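Local coordinates for putative gamma-hydroxymuconic semialdehyde dehydrogenase (Pseudomonas, PDB 4GO3), which binds NAD(+) and probably oxidises aldehydes, with gamma-hydroxymuconic semialdehyde as the presumed substrate, at residues A[125-128]-A[129-132]; A[474-477]-A[478-482]. The protein carries 2 engineered substitutions. All blocks are in the same frame, centred on the assembly; numbering follows the deposited sequence.

Contact 1 (A[125-128]-A[129-132]); sequences PVDA and GFLN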
# COMPACT_ATOMS: atom_id res chain seq x y z
N PRO A 125 9.33 21.67 3.96
CA PRO A 125 10.26 22.75 3.72
C PRO A 125 10.69 22.72 2.28
O PRO A 125 11.46 21.90 1.90
CB PRO A 125 11.44 22.42 4.62
CG PRO A 125 11.05 21.37 5.41
CD PRO A 125 9.95 20.66 4.82
N VAL A 126 10.18 23.64 1.50
CA VAL A 126 10.46 23.73 0.10
C VAL A 126 11.23 25.01 -0.22
O VAL A 126 11.64 25.71 0.67
CB VAL A 126 9.17 23.66 -0.67
CG1 VAL A 126 8.65 22.31 -0.62
CG2 VAL A 126 8.17 24.58 -0.13
N ASP A 127 11.46 25.31 -1.49
CA ASP A 127 12.27 26.47 -1.80
C ASP A 127 11.61 27.72 -1.30
O ASP A 127 10.45 27.72 -0.99
CB ASP A 127 12.58 26.58 -3.27
CG ASP A 127 12.66 25.26 -3.94
OD1 ASP A 127 13.47 25.12 -4.87
OD2 ASP A 127 11.92 24.36 -3.54
N ALA A 128 12.37 28.80 -1.23
CA ALA A 128 11.82 30.04 -0.74
C ALA A 128 10.76 30.56 -1.68
O ALA A 128 10.89 30.45 -2.88
CB ALA A 128 12.92 31.05 -0.57
N GLY A 129 9.73 31.14 -1.10
CA GLY A 129 8.66 31.73 -1.87
C GLY A 129 7.54 30.78 -2.17
O GLY A 129 6.58 31.14 -2.81
N PHE A 130 7.69 29.56 -1.70
CA PHE A 130 6.70 28.53 -1.94
C PHE A 130 6.11 28.11 -0.64
O PHE A 130 6.81 28.03 0.35
CB PHE A 130 7.34 27.31 -2.59
CG PHE A 130 7.81 27.54 -3.99
CD1 PHE A 130 9.14 27.67 -4.27
CD2 PHE A 130 6.92 27.62 -5.02
CE1 PHE A 130 9.56 27.88 -5.53
CE2 PHE A 130 7.34 27.83 -6.28
CZ PHE A 130 8.66 27.96 -6.53
N LEU A 131 4.81 27.84 -0.63
CA LEU A 131 4.19 27.19 0.49
C LEU A 131 3.74 25.83 0.01
O LEU A 131 2.98 25.72 -0.92
CB LEU A 131 3.00 27.99 1.01
CG LEU A 131 1.94 27.18 1.75
CD1 LEU A 131 2.39 26.83 3.14
CD2 LEU A 131 0.66 27.94 1.77
N ASN A 132 4.26 24.80 0.65
CA ASN A 132 3.84 23.45 0.36
C ASN A 132 3.20 22.82 1.56
O ASN A 132 3.86 22.44 2.49
CB ASN A 132 5.02 22.60 -0.11
CG ASN A 132 4.59 21.26 -0.64
OD1 ASN A 132 3.50 21.11 -1.15
ND2 ASN A 132 5.47 20.29 -0.55
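D127 and F130 are the outer residues of a type II beta turn, closed by a weak hydrogen bond from F130 N to D127 O (3.4 Å, N-H...O angle 143°). The turn lies in the loop that joins strand 122-124 to the antiparallel strand 130-145, so it forms the end of a beta hairpin in the projecting oligomerisation arm of the aldehyde dehydrogenase fold. G129 occupies the third position of the turn with a positive phi of 91°, where a side chain would run into the carbonyl oxygen of A128. The ring of F130 is folded back over the turn: CG stands anti to the residue's own carbonyl carbon (chi1 -69°), beside its backbone N. This brings CD1 to 3.5 Å from D127 O, which lies at the ring edge near the ring plane, whereas A128 O approaches the same carbon obliquely. The acceptor of the turn bond is thus flanked by the phenyl edge as well as by the F130 amide. CB of D127 adds an apolar contact at 3.7 Å to F130 CD1.

On the strand 122-124 side of the turn, V126 is directed at the returning strand and spans two of its residues. Its CG2 methyl packs on F130 CB at 3.8 Å, and the same methyl lies 3.7 Å from F130 O. Beyond the hairpin, V126 also rests on W474 of strand 468-476 and on S442 of the second subunit, while F130 touches N476 of the same strand 468-476 and, on the second subunit, R440. The V126 and N132 side chains cross at about a right angle, with V126 CG1 3.7 Å from N132 CB.

Contact 2 (A[474-477]-A[478-482]); sequences WVNV and DAKIA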
# COMPACT_ATOMS: atom_id res chain seq x y z
N TRP A 474 0.80 23.14 -3.59
CA TRP A 474 1.91 24.07 -3.70
C TRP A 474 1.35 25.42 -4.00
O TRP A 474 0.61 25.59 -4.94
CB TRP A 474 2.82 23.69 -4.86
CG TRP A 474 3.81 22.62 -4.61
CD1 TRP A 474 3.61 21.29 -4.69
CD2 TRP A 474 5.19 22.79 -4.30
NE1 TRP A 474 4.77 20.61 -4.42
CE2 TRP A 474 5.75 21.52 -4.18
CE3 TRP A 474 5.99 23.90 -4.10
CZ2 TRP A 474 7.08 21.33 -3.86
CZ3 TRP A 474 7.30 23.71 -3.78
CH2 TRP A 474 7.84 22.44 -3.67
N VAL A 475 1.70 26.41 -3.20
CA VAL A 475 1.25 27.76 -3.44
C VAL A 475 2.44 28.63 -3.72
O VAL A 475 3.28 28.82 -2.88
CB VAL A 475 0.52 28.33 -2.23
CG1 VAL A 475 0.80 29.78 -2.10
CG2 VAL A 475 -0.97 28.07 -2.31
N ASN A 476 2.49 29.24 -4.89
CA ASN A 476 3.52 30.23 -5.14
C ASN A 476 3.14 31.55 -4.50
O ASN A 476 2.17 32.18 -4.88
CB ASN A 476 3.70 30.44 -6.63
CG ASN A 476 4.93 31.23 -6.96
OD1 ASN A 476 5.36 32.06 -6.21
ND2 ASN A 476 5.50 30.96 -8.11
N VAL A 477 3.90 32.00 -3.51
CA VAL A 477 3.53 33.26 -2.91
C VAL A 477 4.49 34.38 -3.23
O VAL A 477 4.11 35.40 -3.76
CB VAL A 477 3.36 33.16 -1.40
CG1 VAL A 477 3.19 31.75 -0.99
CG2 VAL A 477 4.50 33.77 -0.71
N ASP A 478 5.75 34.18 -2.88
CA ASP A 478 6.69 35.28 -2.78
C ASP A 478 7.97 35.15 -3.55
O ASP A 478 8.76 36.07 -3.57
CB ASP A 478 7.07 35.50 -1.33
CG ASP A 478 7.47 36.91 -1.07
OD1 ASP A 478 7.95 37.55 -2.01
OD2 ASP A 478 7.28 37.38 0.08
N ALA A 479 8.21 34.01 -4.17
CA ALA A 479 9.46 33.87 -4.88
C ALA A 479 9.22 33.20 -6.19
O ALA A 479 8.74 32.07 -6.24
CB ALA A 479 10.45 33.11 -4.08
N LYS A 480 9.55 33.92 -7.25
CA LYS A 480 9.30 33.48 -8.59
C LYS A 480 10.61 33.17 -9.29
O LYS A 480 11.69 33.47 -8.79
CB LYS A 480 8.50 34.52 -9.35
CG LYS A 480 7.00 34.29 -9.28
CD LYS A 480 6.43 34.04 -10.66
CE LYS A 480 5.58 32.79 -10.72
NZ LYS A 480 4.15 33.13 -10.82
N ILE A 481 10.50 32.53 -10.44
CA ILE A 481 11.66 32.01 -11.12
C ILE A 481 11.55 32.38 -12.57
O ILE A 481 10.52 32.88 -13.00
CB ILE A 481 11.73 30.51 -10.98
CG1 ILE A 481 12.68 29.93 -12.03
CG2 ILE A 481 10.31 29.92 -10.98
CD1 ILE A 481 14.09 29.67 -11.53
N ALA A 482 12.62 32.13 -13.30
CA ALA A 482 12.75 32.66 -14.64
C ALA A 482 12.17 31.70 -15.63
O ALA A 482 12.24 30.50 -15.46
CB ALA A 482 14.18 32.94 -14.96
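The carboxamide of N476 is the flat group that meets K480 and the backbone of A479, and the two come from opposite sides of its plane. K480 CE sits above the plane near the nitrogen corner, 3.2 Å from N476 ND2, while A479 O lies beside the oxygen corner, on the other side of the plane, 3.4 Å from N476 OD1. The latter is a meeting of two acceptors, so it supplies no bond. CG of N476 is anti to its backbone N (chi1 -168°), which sends the amide towards the tail, where the K480 chain crosses it at about a right angle. K480 is bent along its length, and its NZ and N476 ND2 both donate hydrogen bonds to N436 O of the second subunit. Replacing N476 by an alanine would probably leave that carbonyl with one fewer donor and K480 without the amide that its CE meets. Just before, W474 and V475 pair in parallel with a strand of the second subunit. The end of strand 468-476 thus belongs to the intersubunit beta sheet of aldehyde dehydrogenases, in which the arm of one subunit extends a sheet of its partner, and the tail leads off from it.

Overall arrangement
Along the chain, contact 1 comes first: 125-132 closes the short loop between strands 122-124 and 130-145. Contact 2 follows much later, at 474-482, where strand 468-476 ends and runs into the C-terminal tail. The two are in series, neither nested nor crossed, yet their centres are about 8 Å apart because strands 130-145 and 468-476 are antiparallel neighbours in one sheet. Probable hydrogen bonds from V475 N to L131 O (2.7 Å) and from V477 N to G129 O join them, and CB of A479 packs on G129. Hairpin turn and tail therefore form one end of the arm, and both contacts touch the second subunit.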